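Local coordinates for protein TssK (Serratia sp. FS14, PDB 5Y0E) that probably serves as a trimeric baseplate subunit of the bacterial type VI secretion system, linking the baseplate to the membrane-spanning complex, at the interface of chains A and B. Sequence-based numbering; all coordinates share one arbitrary frame. Chains: chain A/B, TssK.

Contact 1: the interface of chains A and B. Residues chain A 235, 238-239, 242; chain B 272, 275-276, 280.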
# COMPACT_ATOMS: atom_id res chain seq x y z
N PHE A 235 -17.70 14.84 -4.13
CA PHE A 235 -17.90 13.53 -3.60
C PHE A 235 -16.84 12.59 -4.10
O PHE A 235 -16.40 11.77 -3.38
CB PHE A 235 -19.29 13.03 -3.94
CG PHE A 235 -19.62 11.73 -3.30
CD1 PHE A 235 -19.76 11.63 -1.96
CD2 PHE A 235 -19.76 10.63 -4.05
CE1 PHE A 235 -20.04 10.44 -1.38
CE2 PHE A 235 -20.05 9.43 -3.47
CZ PHE A 235 -20.19 9.34 -2.13
N LEU A 238 -13.68 13.38 -1.82
CA LEU A 238 -13.81 12.80 -0.50
C LEU A 238 -13.60 11.29 -0.53
O LEU A 238 -12.91 10.73 0.32
CB LEU A 238 -15.18 13.16 0.07
CG LEU A 238 -15.54 12.57 1.43
CD1 LEU A 238 -14.56 12.98 2.53
CD2 LEU A 238 -16.91 12.99 1.80
N GLN A 239 -14.14 10.62 -1.54
CA GLN A 239 -13.86 9.22 -1.75
C GLN A 239 -12.38 8.95 -1.82
O GLN A 239 -11.88 7.99 -1.22
CB GLN A 239 -14.48 8.74 -3.04
CG GLN A 239 -15.56 7.83 -2.88
CD GLN A 239 -16.31 7.71 -4.15
OE1 GLN A 239 -17.18 8.53 -4.42
NE2 GLN A 239 -16.01 6.68 -4.94
N ASN A 242 -10.90 9.39 1.40
CA ASN A 242 -11.29 8.36 2.35
C ASN A 242 -10.46 7.09 2.18
O ASN A 242 -10.05 6.48 3.17
CB ASN A 242 -12.77 8.07 2.23
CG ASN A 242 -13.61 9.08 2.94
OD1 ASN A 242 -13.12 9.76 3.82
ND2 ASN A 242 -14.87 9.17 2.59
N GLU B 272 -12.56 3.73 2.27
CA GLU B 272 -13.18 4.31 1.10
C GLU B 272 -14.66 3.99 1.06
O GLU B 272 -15.46 4.81 0.61
CB GLU B 272 -12.47 3.83 -0.16
CG GLU B 272 -13.06 4.48 -1.39
CD GLU B 272 -12.27 4.24 -2.63
OE1 GLU B 272 -12.79 4.56 -3.72
OE2 GLU B 272 -11.14 3.75 -2.54
N SER B 275 -17.38 6.33 2.58
CA SER B 275 -17.88 7.42 1.76
C SER B 275 -19.37 7.29 1.49
O SER B 275 -20.06 8.30 1.33
CB SER B 275 -17.13 7.46 0.44
OG SER B 275 -15.74 7.41 0.62
N PHE B 276 -19.87 6.06 1.42
CA PHE B 276 -21.27 5.85 1.10
C PHE B 276 -22.14 5.70 2.32
O PHE B 276 -23.36 5.65 2.19
CB PHE B 276 -21.42 4.64 0.20
CG PHE B 276 -20.69 4.78 -1.08
CD1 PHE B 276 -19.38 4.38 -1.18
CD2 PHE B 276 -21.29 5.33 -2.18
CE1 PHE B 276 -18.70 4.52 -2.38
CE2 PHE B 276 -20.63 5.45 -3.36
CZ PHE B 276 -19.33 5.05 -3.47
N ARG B 280 -20.38 9.59 5.66
CA ARG B 280 -19.56 9.98 4.53
C ARG B 280 -18.07 9.82 4.81
O ARG B 280 -17.27 10.01 3.90
CB ARG B 280 -19.80 11.43 4.08
CG ARG B 280 -20.74 11.66 2.95
CD ARG B 280 -22.00 10.90 3.06
NE ARG B 280 -23.00 11.43 2.15
CZ ARG B 280 -24.04 10.73 1.72
NH1 ARG B 280 -24.20 9.48 2.10
NH2 ARG B 280 -24.92 11.29 0.90
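A:Asn242 and B:Ser275 form the polar core of this helix-to-turn contact, an example of a side-chain amide placing both its N-H groups on a partner subunit. CG of A:Asn242 lies anti to its carbonyl carbon (chi1 -80°), which carries the amide to B:Ser275 and B:Arg280. Its nitrogen ND2 gives an almost straight bond (174° at H) to the hydroxyl OG of B:Ser275, 2.8 Å away and in the amide plane. The second N-H of ND2 reaches the backbone O of B:Arg280 at 2.9 Å along a more bent path (143° at H). These two bonds should fix the rotation of the amide. The serine OG in turn donates to the backbone O of B:Glu272 at 2.6 Å, so the end of the preceding helix 259-273 helps to position this hydroxyl.

Next to this tight centre, A:Phe235 turns a ring edge to the backbone, with CE1 3.5 Å from the O of B:Ser275 and that oxygen in the ring plane. Its side chain meets B:Phe276 at about a right angle, CE2 to CE2 at 4.0 Å. The stem of A:Gln239 is packed too, CG lying 3.7 Å from CB of B:Ser275, but its amide end is held more loosely: it lies near CZ of B:Phe276, and NE2 stays 4.0 Å from OE1 of B:Glu272, too far for a bond.

In the fold, helix 229-253 of chain A lies against the C-terminal end of helix 259-273 of chain B, the 3-10 turn 274-276 and the loop at B:Arg280.

Contact 2: the interface of chains A and B. Residues chain A 219, 350, 434, 436; chain B 395.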
# COMPACT_ATOMS: atom_id res chain seq x y z
N GLN A 219 -18.91 17.05 6.07
CA GLN A 219 -19.95 17.86 6.62
C GLN A 219 -20.68 18.70 5.60
O GLN A 219 -21.82 18.99 5.77
CB GLN A 219 -19.39 18.69 7.75
CG GLN A 219 -18.91 17.83 8.88
CD GLN A 219 -18.70 18.58 10.16
OE1 GLN A 219 -17.59 18.98 10.47
NE2 GLN A 219 -19.76 18.77 10.92
N ARG A 350 -18.95 25.77 16.30
CA ARG A 350 -20.37 25.68 16.03
C ARG A 350 -20.92 24.65 16.98
O ARG A 350 -20.26 23.70 17.28
CB ARG A 350 -20.68 25.29 14.60
CG ARG A 350 -21.31 23.93 14.47
CD ARG A 350 -22.38 23.86 13.42
NE ARG A 350 -23.67 23.50 13.96
CZ ARG A 350 -23.89 22.56 14.85
NH1 ARG A 350 -25.09 22.32 15.28
NH2 ARG A 350 -22.90 21.86 15.33
N GLY A 434 -23.59 18.79 19.72
CA GLY A 434 -23.29 19.05 18.33
C GLY A 434 -21.97 19.74 18.08
O GLY A 434 -21.69 20.06 16.93
N ASP A 436 -18.66 21.25 17.02
CA ASP A 436 -17.66 21.02 16.00
C ASP A 436 -16.67 22.16 16.09
O ASP A 436 -17.07 23.32 16.24
CB ASP A 436 -18.25 20.94 14.59
CG ASP A 436 -17.20 20.73 13.52
OD1 ASP A 436 -16.46 19.73 13.60
OD2 ASP A 436 -17.07 21.58 12.61
N ARG B 395 -27.45 20.82 11.61
CA ARG B 395 -26.23 20.74 10.84
C ARG B 395 -26.46 20.09 9.50
O ARG B 395 -25.64 20.24 8.60
CB ARG B 395 -25.22 19.93 11.62
CG ARG B 395 -25.59 19.90 13.07
CD ARG B 395 -24.82 18.82 13.81
NE ARG B 395 -23.40 19.04 13.61
CZ ARG B 395 -22.50 18.07 13.66
NH1 ARG B 395 -22.89 16.82 13.89
NH2 ARG B 395 -21.22 18.34 13.48
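A loop of chain B carrying B:Arg395 packs between helix 197-222, strand 343-350 and the loop leading into strand 436-443 of chain A. In this TssK-family baseplate protein the site illustrates how one long side chain can be held largely by packing, with no hydrogen bond seen across this patch. Bent at chi3 (56°), B:Arg395 runs between A:Arg350 and A:Gln219.

The aliphatic part does much of the touching: CG of B:Arg395 lies over one face of the A:Arg350 guanidinium, near its rim, 3.6 Å from CZ. The two side chains cross at about a right angle, and their guanidinium planes are 34° apart. A:Arg350 is steadied in turn by its own chain, since NH2 gives a bond of 2.7 Å to the backbone O of A:Gly434, which sits in the guanidinium plane although the donor rises above the carbonyl plane. That same oxygen stands over one face of the B:Arg395 guanidinium, 3.9 Å from CZ, and may ease the proximity of two like charges. A:Asp436 may help too, with OD1 5.0 Å from NH2 of B:Arg395.

On the other side of the B:Arg395 guanidinium plane, NE2 of A:Gln219 lies 3.0 Å from NH2, well out of that plane and not hydrogen-bonded.

Contact 3: the interface of chains A and B. Residues chain A 214, 242, 245; chain B 271-272, 280-282.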
# COMPACT_ATOMS: atom_id res chain seq x y z
N SER A 214 -11.19 15.48 5.21
CA SER A 214 -12.26 14.51 5.36
C SER A 214 -13.38 15.05 6.24
O SER A 214 -14.56 14.92 5.92
CB SER A 214 -11.69 13.25 5.97
OG SER A 214 -12.48 12.17 5.62
N ASN A 242 -10.90 9.39 1.40
CA ASN A 242 -11.29 8.36 2.35
C ASN A 242 -10.46 7.09 2.18
O ASN A 242 -10.05 6.48 3.17
CB ASN A 242 -12.77 8.07 2.23
CG ASN A 242 -13.61 9.08 2.94
OD1 ASN A 242 -13.12 9.76 3.82
ND2 ASN A 242 -14.87 9.17 2.59
N LEU A 245 -7.24 7.82 4.01
CA LEU A 245 -7.37 7.75 5.46
C LEU A 245 -6.96 6.38 5.98
O LEU A 245 -6.24 6.27 6.99
CB LEU A 245 -8.81 8.04 5.85
CG LEU A 245 -9.19 9.47 6.16
CD1 LEU A 245 -10.61 9.51 6.67
CD2 LEU A 245 -8.24 10.04 7.18
N THR B 271 -12.31 2.14 4.57
CA THR B 271 -12.40 3.59 4.70
C THR B 271 -12.91 4.25 3.43
O THR B 271 -13.62 5.24 3.50
CB THR B 271 -11.06 4.22 5.08
OG1 THR B 271 -10.08 3.86 4.11
CG2 THR B 271 -10.64 3.77 6.43
N GLU B 272 -12.56 3.73 2.27
CA GLU B 272 -13.18 4.31 1.10
C GLU B 272 -14.66 3.99 1.06
O GLU B 272 -15.46 4.81 0.61
CB GLU B 272 -12.47 3.83 -0.16
CG GLU B 272 -13.06 4.48 -1.39
CD GLU B 272 -12.27 4.24 -2.63
OE1 GLU B 272 -12.79 4.56 -3.72
OE2 GLU B 272 -11.14 3.75 -2.54
N ARG B 280 -20.38 9.59 5.66
CA ARG B 280 -19.56 9.98 4.53
C ARG B 280 -18.07 9.82 4.81
O ARG B 280 -17.27 10.01 3.90
CB ARG B 280 -19.80 11.43 4.08
CG ARG B 280 -20.74 11.66 2.95
CD ARG B 280 -22.00 10.90 3.06
NE ARG B 280 -23.00 11.43 2.15
CZ ARG B 280 -24.04 10.73 1.72
NH1 ARG B 280 -24.20 9.48 2.10
NH2 ARG B 280 -24.92 11.29 0.90
N THR B 281 -17.67 9.51 6.04
CA THR B 281 -16.29 9.39 6.45
C THR B 281 -16.20 8.29 7.49
O THR B 281 -17.19 8.04 8.17
CB THR B 281 -15.80 10.70 7.07
OG1 THR B 281 -16.21 11.74 6.24
CG2 THR B 281 -14.37 10.75 7.10
N PRO B 282 -15.06 7.64 7.63
CA PRO B 282 -14.90 6.71 8.75
C PRO B 282 -15.18 7.36 10.09
O PRO B 282 -14.87 8.53 10.32
CB PRO B 282 -13.44 6.28 8.64
CG PRO B 282 -13.18 6.37 7.17
CD PRO B 282 -13.95 7.53 6.67
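CD of B:Pro282 stands over one face of the A:Asn242 side-chain amide, 4.1 Å from CG, the rest of the ring turning away, while the methyl CG2 of B:Thr281 stands obliquely above the oxygen end, 3.6 Å from OD1. At that same end A:Ser214 offers OG to OD1 in a weak bond of 3.1 Å within chain A. The nitrogen end is taken by the bonds of contact 1. In this part of the TssK subunit interface, in a protein of the type VI secretion family, apolar groups of chain B therefore lie over one face of the amide, and the rim atoms OD1 and ND2 carry the bonds.

The asparagine also uses its backbone. The hydroxyl OG1 of B:Thr271 donates to the carbonyl O of A:Asn242 at 2.8 Å, approaching 32° off the carbonyl plane. OG1 gets there by standing between its own backbone N and carbonyl carbon (chi1 57°), which turns the hydroxyl toward chain A. Its acceptor is a main-chain oxygen inside helix 229-253, so the bond ties side chain to helix across the boundary.

A:Leu245, about one turn further along that helix, fills the apolar side. Its branch CD1 packs obliquely on the proline, 3.9 Å from CD of B:Pro282, and meets CG2 of B:Thr281 at 4.0 Å with the side chains crossing at about a right angle. From helix 197-222, CB of A:Ser214 closes on the same threonine methyl at 3.8 Å.

Contacts 1 and 3 are two parts of one patch, their C-alpha centres about 5 Å apart, and they share A:Asn242, B:Glu272 and B:Arg280, with helix 229-253 as the common rail. Contact 2 is a separate outpost, about 18 Å from contact 1 and 17 Å from contact 3, yet tied to contact 3 through helix 197-222, which supplies a residue to each. Spreading the interface from helices to the region with strands 343-350 and 436-443 probably limits rocking of one subunit on the other. The A-B pairing is not an exact two-fold, as fits the deposited assembly of three TssK chains.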